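Local coordinates for Sn-glycerol-3-phosphate ABC transporter substrate-binding protein UspB (PDB 4MFI) that probably captures glycerophosphocholine outside the cell membrane and delivers it to an ABC transporter for uptake by Mycobacterium tuberculosis, at residues A[115-118]-A[119-123]; A[186-189]-A[190-193]; A[414-417]-A[418-421]; A[47-50]-A[51-55]; A[206-209]-A[210-213]. All coordinates share one frame; numbering follows the deposited sequence.

Contact 1: A[115-118]-A[119-123]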
# COMPACT_ATOMS: atom_id res chain seq x y z
N THR A 115 -9.81 18.69 -3.50
CA THR A 115 -10.46 18.88 -4.79
C THR A 115 -10.78 17.54 -5.44
O THR A 115 -9.90 16.68 -5.56
CB THR A 115 -9.53 19.66 -5.74
OG1 THR A 115 -9.15 20.90 -5.13
CG2 THR A 115 -10.22 19.95 -7.07
N ALA A 116 -12.02 17.35 -5.87
CA ALA A 116 -12.37 16.23 -6.74
C ALA A 116 -11.75 16.53 -8.11
O ALA A 116 -11.98 17.59 -8.69
CB ALA A 116 -13.88 16.07 -6.85
N LEU A 117 -10.96 15.58 -8.61
CA LEU A 117 -10.04 15.86 -9.72
C LEU A 117 -10.58 15.59 -11.12
O LEU A 117 -9.93 15.95 -12.11
CB LEU A 117 -8.75 15.05 -9.54
CG LEU A 117 -7.94 15.35 -8.29
CD1 LEU A 117 -6.73 14.44 -8.19
CD2 LEU A 117 -7.52 16.82 -8.28
N ASP A 118 -11.74 14.96 -11.23
CA ASP A 118 -12.18 14.44 -12.53
C ASP A 118 -12.36 15.49 -13.62
O ASP A 118 -11.95 15.28 -14.77
CB ASP A 118 -13.46 13.63 -12.35
CG ASP A 118 -13.30 12.55 -11.31
OD1 ASP A 118 -13.37 12.89 -10.11
OD2 ASP A 118 -13.05 11.38 -11.68
N ASP A 119 -12.97 16.62 -13.28
CA ASP A 119 -13.13 17.70 -14.25
C ASP A 119 -11.78 18.22 -14.70
O ASP A 119 -11.55 18.42 -15.89
CB ASP A 119 -13.98 18.83 -13.67
CG ASP A 119 -15.45 18.49 -13.60
OD1 ASP A 119 -15.85 17.48 -14.23
OD2 ASP A 119 -16.22 19.23 -12.95
N LEU A 120 -10.88 18.43 -13.75
CA LEU A 120 -9.52 18.87 -14.06
C LEU A 120 -8.74 17.86 -14.92
O LEU A 120 -8.01 18.26 -15.83
CB LEU A 120 -8.74 19.23 -12.79
CG LEU A 120 -9.11 20.53 -12.09
CD1 LEU A 120 -8.58 20.58 -10.67
CD2 LEU A 120 -8.58 21.71 -12.88
N PHE A 121 -8.90 16.56 -14.63
CA PHE A 121 -8.31 15.51 -15.47
C PHE A 121 -8.66 15.75 -16.93
O PHE A 121 -7.80 15.70 -17.82
CB PHE A 121 -8.85 14.12 -15.08
CG PHE A 121 -8.27 13.54 -13.81
CD1 PHE A 121 -7.08 14.01 -13.26
CD2 PHE A 121 -8.91 12.47 -13.20
CE1 PHE A 121 -6.56 13.43 -12.11
CE2 PHE A 121 -8.39 11.88 -12.05
CZ PHE A 121 -7.22 12.37 -11.50
N GLY A 122 -9.94 16.00 -17.19
CA GLY A 122 -10.43 16.15 -18.55
C GLY A 122 -10.04 17.48 -19.17
O GLY A 122 -9.93 17.58 -20.39
N GLN A 123 -9.84 18.50 -18.34
CA GLN A 123 -9.48 19.82 -18.82
C GLN A 123 -8.01 19.86 -19.24
O GLN A 123 -7.66 20.42 -20.28
CB GLN A 123 -9.74 20.86 -17.72
CG GLN A 123 -9.27 22.27 -18.04
CD GLN A 123 -9.55 23.25 -16.91
OE1 GLN A 123 -10.41 23.01 -16.06
NE2 GLN A 123 -8.82 24.36 -16.90
O HOH W 1 -11.78 18.77 -11.00
O HOH W 2 -14.48 17.03 -10.66

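Contact 2: A[186-189]-A[190-193]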
# COMPACT_ATOMS: atom_id res chain seq x y z
N GLU A 186 6.50 -29.06 6.74
CA GLU A 186 7.76 -29.54 6.17
C GLU A 186 8.81 -28.45 6.17
O GLU A 186 9.98 -28.69 6.48
CB GLU A 186 7.56 -30.11 4.77
CG GLU A 186 8.86 -30.62 4.12
CD GLU A 186 9.42 -31.89 4.74
OE1 GLU A 186 8.92 -32.37 5.78
OE2 GLU A 186 10.40 -32.42 4.16
N LEU A 187 8.41 -27.23 5.82
CA LEU A 187 9.34 -26.10 5.91
C LEU A 187 9.81 -25.90 7.35
O LEU A 187 10.98 -25.59 7.58
CB LEU A 187 8.69 -24.83 5.36
CG LEU A 187 8.62 -24.75 3.84
CD1 LEU A 187 7.62 -23.68 3.43
CD2 LEU A 187 10.00 -24.47 3.25
N GLN A 188 8.93 -26.09 8.32
CA GLN A 188 9.34 -25.98 9.72
C GLN A 188 10.40 -27.02 10.09
O GLN A 188 11.36 -26.72 10.81
CB GLN A 188 8.13 -26.09 10.65
CG GLN A 188 8.48 -25.89 12.12
CD GLN A 188 9.04 -24.51 12.41
OE1 GLN A 188 8.45 -23.49 12.06
NE2 GLN A 188 10.21 -24.47 13.06
N ARG A 189 10.23 -28.25 9.61
CA ARG A 189 11.23 -29.29 9.85
C ARG A 189 12.58 -28.87 9.29
O ARG A 189 13.62 -29.07 9.94
CB ARG A 189 10.79 -30.61 9.20
CG ARG A 189 11.75 -31.76 9.47
CD ARG A 189 11.32 -33.02 8.75
NE ARG A 189 11.49 -32.92 7.30
CZ ARG A 189 12.65 -33.07 6.68
NH1 ARG A 189 13.75 -33.33 7.37
NH2 ARG A 189 12.71 -32.97 5.36
N VAL A 190 12.59 -28.31 8.09
CA VAL A 190 13.88 -28.04 7.45
C VAL A 190 14.57 -26.78 7.97
O VAL A 190 15.78 -26.65 7.78
CB VAL A 190 13.83 -28.06 5.90
CG1 VAL A 190 13.24 -29.36 5.38
CG2 VAL A 190 13.09 -26.86 5.37
N VAL A 191 13.85 -25.86 8.61
CA VAL A 191 14.54 -24.70 9.18
C VAL A 191 15.10 -24.98 10.59
O VAL A 191 16.08 -24.36 11.01
CB VAL A 191 13.69 -23.39 9.19
CG1 VAL A 191 13.35 -22.95 7.77
CG2 VAL A 191 12.44 -23.52 10.08
N GLY A 192 14.49 -25.92 11.31
CA GLY A 192 15.00 -26.30 12.61
C GLY A 192 14.51 -25.45 13.77
O GLY A 192 13.62 -24.60 13.62
N ALA A 193 15.11 -25.67 14.94
CA ALA A 193 14.67 -25.02 16.18
C ALA A 193 14.99 -23.53 16.18
O ALA A 193 16.05 -23.11 15.71
CB ALA A 193 15.32 -25.71 17.38

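Contact 3: A[414-417]-A[418-421]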
# COMPACT_ATOMS: atom_id res chain seq x y z
N THR A 414 -15.43 -10.38 16.85
CA THR A 414 -16.72 -9.85 17.29
C THR A 414 -16.55 -8.55 18.09
O THR A 414 -17.28 -7.58 17.84
CB THR A 414 -17.49 -10.89 18.13
OG1 THR A 414 -17.72 -12.06 17.32
CG2 THR A 414 -18.82 -10.34 18.61
N ASN A 415 -15.60 -8.54 19.02
CA ASN A 415 -15.31 -7.34 19.81
C ASN A 415 -14.85 -6.21 18.90
O ASN A 415 -15.29 -5.06 19.04
CB ASN A 415 -14.23 -7.61 20.88
CG ASN A 415 -13.65 -6.32 21.52
OD1 ASN A 415 -14.23 -5.77 22.45
ND2 ASN A 415 -12.49 -5.86 21.02
N ILE A 416 -13.95 -6.52 17.98
CA ILE A 416 -13.44 -5.51 17.07
C ILE A 416 -14.55 -4.95 16.20
O ILE A 416 -14.65 -3.74 16.02
CB ILE A 416 -12.29 -6.05 16.23
CG1 ILE A 416 -11.06 -6.22 17.10
CG2 ILE A 416 -12.00 -5.12 15.05
CD1 ILE A 416 -9.97 -6.98 16.42
N GLN A 417 -15.41 -5.83 15.67
CA GLN A 417 -16.50 -5.35 14.82
C GLN A 417 -17.43 -4.39 15.56
O GLN A 417 -17.85 -3.38 15.00
CB GLN A 417 -17.29 -6.50 14.18
CG GLN A 417 -18.40 -5.99 13.26
CD GLN A 417 -18.84 -6.99 12.21
OE1 GLN A 417 -18.03 -7.72 11.65
NE2 GLN A 417 -20.12 -6.98 11.89
N LYS A 418 -17.73 -4.68 16.82
CA LYS A 418 -18.57 -3.79 17.62
C LYS A 418 -17.91 -2.42 17.80
O LYS A 418 -18.56 -1.38 17.67
CB LYS A 418 -18.89 -4.41 18.98
CG LYS A 418 -19.84 -5.59 18.92
CD LYS A 418 -20.01 -6.25 20.28
CE LYS A 418 -21.20 -7.19 20.30
NZ LYS A 418 -21.18 -8.18 19.19
N ARG A 419 -16.61 -2.42 18.08
CA ARG A 419 -15.89 -1.16 18.25
C ARG A 419 -15.81 -0.36 16.96
O ARG A 419 -15.99 0.86 16.96
CB ARG A 419 -14.49 -1.43 18.82
CG ARG A 419 -14.57 -1.89 20.28
CD ARG A 419 -13.30 -2.52 20.77
NE ARG A 419 -12.17 -1.62 20.64
CZ ARG A 419 -10.95 -2.03 20.32
NH1 ARG A 419 -9.97 -1.15 20.22
NH2 ARG A 419 -10.72 -3.31 20.07
N LEU A 420 -15.54 -1.06 15.86
CA LEU A 420 -15.46 -0.41 14.56
C LEU A 420 -16.82 0.16 14.13
O LEU A 420 -16.88 1.22 13.51
CB LEU A 420 -14.96 -1.40 13.50
CG LEU A 420 -13.51 -1.89 13.64
CD1 LEU A 420 -13.19 -2.85 12.50
CD2 LEU A 420 -12.53 -0.74 13.68
N GLN A 421 -17.90 -0.55 14.44
CA GLN A 421 -19.24 -0.09 14.08
C GLN A 421 -19.55 1.23 14.77
O GLN A 421 -20.06 2.17 14.15
CB GLN A 421 -20.29 -1.13 14.45
CG GLN A 421 -21.67 -0.80 13.89
CD GLN A 421 -21.72 -0.98 12.40
OE1 GLN A 421 -21.46 -2.07 11.89
NE2 GLN A 421 -22.05 0.09 11.68
O HOH W 3 -19.90 -7.68 16.40
O HOH W 4 -21.62 -4.56 12.97

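Contact 4: A[47-50]-A[51-55]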
# COMPACT_ATOMS: atom_id res chain seq x y z
N GLY A 47 10.81 6.74 1.07
CA GLY A 47 11.92 5.99 0.51
C GLY A 47 13.16 6.84 0.31
O GLY A 47 13.95 6.57 -0.60
N GLN A 48 13.31 7.86 1.15
CA GLN A 48 14.46 8.77 1.11
C GLN A 48 14.65 9.37 -0.28
O GLN A 48 15.75 9.33 -0.84
CB GLN A 48 15.74 8.06 1.54
CG GLN A 48 15.69 7.48 2.94
CD GLN A 48 17.06 7.08 3.43
OE1 GLN A 48 18.03 7.83 3.27
NE2 GLN A 48 17.16 5.90 4.03
N SER A 49 13.58 9.95 -0.80
CA SER A 49 13.48 10.26 -2.22
C SER A 49 13.63 11.74 -2.56
O SER A 49 13.25 12.14 -3.66
CB SER A 49 12.15 9.76 -2.78
OG SER A 49 11.06 10.30 -2.04
N SER A 50 14.17 12.54 -1.65
CA SER A 50 14.26 13.98 -1.91
C SER A 50 15.07 14.29 -3.17
O SER A 50 14.69 15.17 -3.94
CB SER A 50 14.80 14.75 -0.70
OG SER A 50 16.17 14.46 -0.46
N ALA A 51 16.17 13.57 -3.40
CA ALA A 51 16.95 13.76 -4.62
C ALA A 51 16.14 13.45 -5.88
O ALA A 51 16.20 14.18 -6.87
CB ALA A 51 18.23 12.93 -4.59
N ALA A 52 15.38 12.36 -5.86
CA ALA A 52 14.55 12.00 -7.00
C ALA A 52 13.46 13.04 -7.22
O ALA A 52 13.13 13.38 -8.36
CB ALA A 52 13.94 10.62 -6.80
N GLU A 53 12.90 13.55 -6.13
CA GLU A 53 11.87 14.59 -6.22
C GLU A 53 12.43 15.89 -6.78
O GLU A 53 11.78 16.55 -7.60
CB GLU A 53 11.21 14.81 -4.86
CG GLU A 53 10.44 13.59 -4.37
CD GLU A 53 9.75 13.80 -3.05
OE1 GLU A 53 10.38 14.40 -2.14
OE2 GLU A 53 8.58 13.36 -2.90
N ARG A 54 13.63 16.28 -6.36
CA ARG A 54 14.27 17.47 -6.92
C ARG A 54 14.53 17.31 -8.42
O ARG A 54 14.41 18.27 -9.18
CB ARG A 54 15.56 17.82 -6.18
CG ARG A 54 15.31 18.37 -4.78
CD ARG A 54 16.59 18.89 -4.15
NE ARG A 54 17.62 17.85 -4.05
CZ ARG A 54 17.77 17.06 -2.99
NH1 ARG A 54 16.98 17.18 -1.94
NH2 ARG A 54 18.73 16.14 -2.99
N GLU A 55 14.88 16.10 -8.84
CA GLU A 55 15.09 15.83 -10.26
C GLU A 55 13.79 15.96 -11.03
O GLU A 55 13.75 16.55 -12.11
CB GLU A 55 15.72 14.44 -10.46
CG GLU A 55 15.72 13.95 -11.91
CD GLU A 55 16.58 14.78 -12.85
OE1 GLU A 55 17.51 15.47 -12.38
OE2 GLU A 55 16.33 14.73 -14.08
O HOH W 5 17.35 11.41 -1.84

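Contact 5: A[206-209]-A[210-213]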
# COMPACT_ATOMS: atom_id res chain seq x y z
N ILE A 206 0.13 -5.94 9.91
CA ILE A 206 -0.64 -7.16 9.69
C ILE A 206 -2.05 -6.93 9.11
O ILE A 206 -2.51 -7.73 8.30
CB ILE A 206 -0.68 -8.06 10.96
CG1 ILE A 206 -1.26 -9.45 10.66
CG2 ILE A 206 -1.47 -7.38 12.07
CD1 ILE A 206 -0.46 -10.23 9.63
N SER A 207 -2.73 -5.84 9.47
CA SER A 207 -4.04 -5.64 8.82
C SER A 207 -3.90 -5.43 7.32
O SER A 207 -4.80 -5.75 6.55
CB SER A 207 -4.87 -4.52 9.44
OG SER A 207 -4.31 -3.24 9.17
N TRP A 208 -2.75 -4.90 6.89
CA TRP A 208 -2.49 -4.74 5.46
C TRP A 208 -2.17 -6.07 4.79
O TRP A 208 -2.78 -6.42 3.77
CB TRP A 208 -1.34 -3.76 5.25
CG TRP A 208 -1.12 -3.33 3.83
CD1 TRP A 208 -2.02 -2.72 3.00
CD2 TRP A 208 0.11 -3.41 3.10
NE1 TRP A 208 -1.44 -2.44 1.79
CE2 TRP A 208 -0.13 -2.85 1.83
CE3 TRP A 208 1.39 -3.91 3.39
CZ2 TRP A 208 0.87 -2.76 0.85
CZ3 TRP A 208 2.37 -3.83 2.42
CH2 TRP A 208 2.11 -3.26 1.17
N THR A 209 -1.23 -6.83 5.36
CA THR A 209 -0.79 -8.07 4.72
C THR A 209 -1.80 -9.21 4.85
O THR A 209 -1.86 -10.07 3.98
CB THR A 209 0.58 -8.55 5.22
OG1 THR A 209 0.51 -8.85 6.62
CG2 THR A 209 1.67 -7.51 4.95
N PHE A 210 -2.60 -9.22 5.91
CA PHE A 210 -3.62 -10.27 6.09
C PHE A 210 -4.80 -10.07 5.15
O PHE A 210 -5.57 -10.99 4.90
CB PHE A 210 -4.10 -10.31 7.55
CG PHE A 210 -5.21 -11.30 7.80
CD1 PHE A 210 -4.94 -12.66 7.89
CD2 PHE A 210 -6.52 -10.86 7.98
CE1 PHE A 210 -5.97 -13.57 8.12
CE2 PHE A 210 -7.55 -11.77 8.22
CZ PHE A 210 -7.27 -13.12 8.29
N GLN A 211 -4.94 -8.86 4.62
CA GLN A 211 -6.05 -8.54 3.74
C GLN A 211 -6.11 -9.51 2.56
O GLN A 211 -7.19 -9.94 2.15
CB GLN A 211 -5.89 -7.12 3.23
CG GLN A 211 -7.09 -6.28 3.48
CD GLN A 211 -6.94 -4.83 3.05
OE1 GLN A 211 -7.94 -4.16 2.83
NE2 GLN A 211 -5.70 -4.33 2.95
N GLY A 212 -4.93 -9.85 2.04
CA GLY A 212 -4.84 -10.75 0.91
C GLY A 212 -5.36 -12.15 1.18
O GLY A 212 -6.28 -12.60 0.49
N PRO A 213 -4.78 -12.85 2.17
CA PRO A 213 -5.30 -14.18 2.47
C PRO A 213 -6.76 -14.15 2.87
O PRO A 213 -7.49 -15.07 2.50
CB PRO A 213 -4.41 -14.67 3.63
CG PRO A 213 -3.58 -13.52 4.03
CD PRO A 213 -3.49 -12.61 2.84
O HOH W 6 -2.38 -8.61 1.88

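Contact 1: A[115-118]-A[119-123]
Leu117 lays its CB over a face of the Phe121 ring. The carbon stands 3.9 Å from the ring centroid and 21° off the ring normal, a CH-pi contact. Leu117 CD1 follows it, 3.9 Å from Phe121 CZ. The carbonyl oxygen of Leu117 sits above the same face, offset toward the rim, and Phe121 CG is 3.4 Å from Leu117 O. Phe121 CG stands beside its backbone N (chi1 -77°), which turns the ring back over Leu117. That same oxygen accepts Phe121 N at 2.8 Å. Gly122 N then bonds to Asp118 O. Together these are the first i to i+4 bonds of helix 118-124, in the domain of the periplasmic-binding-protein fold that holds the large mixed sheet. Two waters serve the opening turn. One takes Leu120 N at 2.9 Å and donates to Ala116 O, and the other joins Ala116 O to Asp119 N. On the flank, Thr115 CG2 meets Leu120 CD1 at 4.0 Å, the two side chains crossing at about a right angle. The second shell ties the approach to the sheet. Thr115 OG1 bonds to Ile311 O and Asp118 OD1 to His145 N. Val148 of strand 144-160 packs on both Leu117 and Phe121.

Contact 2: A[186-189]-A[190-193]
Arg189 and Val190 cross obliquely, with Val190 CG1 over one face of the guanidinium. This is the last turn of helix 177-191, which ends at a glycine of positive phi. Val190 CG1 lies 3.6 Å from Arg189 NH2, offset toward the rim of the flat group. Glu186 takes the edge of the same guanidinium. It is gripped side-on by two nitrogens: Arg189 NE reaches Glu186 OE1 at 3.0 Å, and Arg189 NH2 reaches Glu186 OE2 at 2.7 Å. Both bonds are nearly straight. Both carboxylate oxygens lie in the guanidinium plane, but the carboxylate itself is tilted to it: each oxygen is met from well above the carboxylate plane. This i to i+3 salt bridge fixes the rotation of the guanidinium, which leaves one face turned to the valine. The bend of Arg189 at chi3 (70°) brings the group back along the helix toward Glu186.

On another side of the turn, Gln188 and Val191 cross at about a right angle. Gln188 NE2 passes 3.8 Å from Val191 CG2. The polar end of Gln188 is directed to the chain beyond the helix, where NE2 bonds to Arg195 O and OE1 makes a weak bond to Ala197 N. Leu187 is buried against Ala163 and Trp164 of helix 161-166. Its own reach to Val190 is slight. The backbone closes with Val190 N on Glu186 O and Val191 N on Leu187 O. The final link of the turn is Gly192 N to Gln188 O, at 3.3 Å.

Contact 3: A[414-417]-A[418-421]
Ile416 and Leu420 form the tight side of this turn. They lie side by side and point the same way, with Ile416 CG2 3.6 Å from Leu420 CD1. Leu420 CG also presses close to Ile416 O. The backbone bond beneath them, Leu420 N to Ile416 O, is short at 2.8 Å. Both side chains are buried, and Ile394 of helix 391-405 packs on each of them. Leu388 and Leu227 add further cover to Leu420.

The other sides are looser and more polar. Lys418 runs alongside Thr414, and its bend at chi4 (52°) brings NZ to 3.3 Å from Thr414 CG2. The ammonium does not bond to the turn directly. It uses a water, which accepts from Lys418 NZ at 3.1 Å and donates to Thr414 O. That carbonyl also accepts Lys418 N, so it has two donors. Arg419 folds its methylene chain over the backbone of the turn before, with CG 3.5 Å from Asn415 O. Arg419 is an exposed residue, though Ile394 touches its side chain.

A second water bridges the amides of Gln417 and Gln421. It accepts from Gln417 NE2 and donates to Gln421 OE1 at 2.7 Å. The other atom of each amide is also engaged: Gln417 OE1 takes Thr230 N, and Gln421 NE2 holds Asp425 OD2. Four successive i to i+4 bonds, from Lys418 N to Gln421 N, join 414-417 to 418-421. The pattern is that of an amphipathic alpha-helix, here the C-terminal helix 409-427 lying against helix 391-405.

Contact 4: A[47-50]-A[51-55]
Arg54 folds its guanidinium back over the start of its helix, with one face above Ser50 O and Ala51 CA. Both atoms lie toward the rim of the flat group, and Arg54 CZ is 3.7 Å from Ser50 O. The bend at chi3 (-59°) returns the group along the helix instead of leading it outward. Arg54 NH1 then comes 3.5 Å from Ser50 CB and 3.2 Å from Ser50 OG. Ser50 O is already held by Arg54 N at 2.9 Å, so the residue meets this carbonyl with its backbone and its side chain.

The site is the N-terminus of helix 50-63, which follows strand 39-43 in the alpha/beta domain of this solute-binding protein. Ser49 holds the N-cap position, yet its hydroxyl makes no capping bond. Ser49 OG bonds to Pro46 O instead. A water takes a first-turn N-H, accepting Ala51 N at 2.9 Å and donating to Gln48 O. The regular bonding begins with Glu53 N on Ser49 O.

Glu53 leaves the preceding position of the helix, with its chain extended beyond CG. Its CG passes 3.2 Å from Ser49 O, and its carboxylate carbon CD lies 3.9 Å from Ser49 OG. The buried carboxylate has several partners. OE1 bonds to His45 ND1, while OE2 bonds to Ser43 OG and to the hydroxyl of Tyr150. Leu71 of strand 69-73 touches both Glu53 and Arg54.

Contact 5: A[206-209]-A[210-213]
Phe210 meets Ile206 first, where CB stands 3.1 Å from Ile206 O. Its N bonds to that same oxygen at 2.8 Å, closing the short helix 206-209. Ile206 CD1 adds a looser apolar touch at 4.2 Å from Phe210 CB. With CG anti to the backbone N (chi1 177°), the ring itself leads away from the turn, toward Tyr221 and Leu399.

Gln211 comes next and crosses Trp208 at about a right angle. Its NE2 lies 4.0 Å from Trp208 CD1, and the amide and indole planes are 55° apart. The backbone bond from Gln211 N to Trp208 O is weak. The amide is bonded at both ends from outside the segment, OE1 by Asp382 N and NE2 by Gln381 OE1. Trp208 NE1 is bonded to Thr304 O.

At Gly212 a water is inserted at a break in the helical stretch. It accepts Gly212 N at 2.8 Å and donates to both Trp208 O and Thr209 O. It thus bridges buried C=O and N-H groups in place of an i to i+4 bond. Pro213 has no N-H to give. Its CD instead packs 3.2 Å from Thr209 O.

These two short helices, 206-209 and 211-216, lie in the interior of the periplasmic-binding-protein fold. Helix 391-405 covers Ile206, Ser207 and Phe210. Strand 198-201 borders Thr209 and Pro213, and strand 144-160 lies against Trp208.

Contact 5 is the core member, buried throughout and nearest the centre of the chain. The other four are partly buried helix turns with an exposed flank. Contacts 1 and 4 are both helix starts beside the large mixed sheet, and strand 144-160 reaches residues of each, as it does in contact 5. Contacts 3 and 5 share helix 391-405 as a neighbour, with centres about 18 Å apart. Contact 2 is a helix end. Charged pairing marks contact 2, ring packing contact 1, water-bridged polar chains contact 3, and a folded-back arginine with a buried glutamate contact 4. In contacts 1, 4 and 5 waters bridge backbone C=O and N-H groups; in contact 3 they serve side chains.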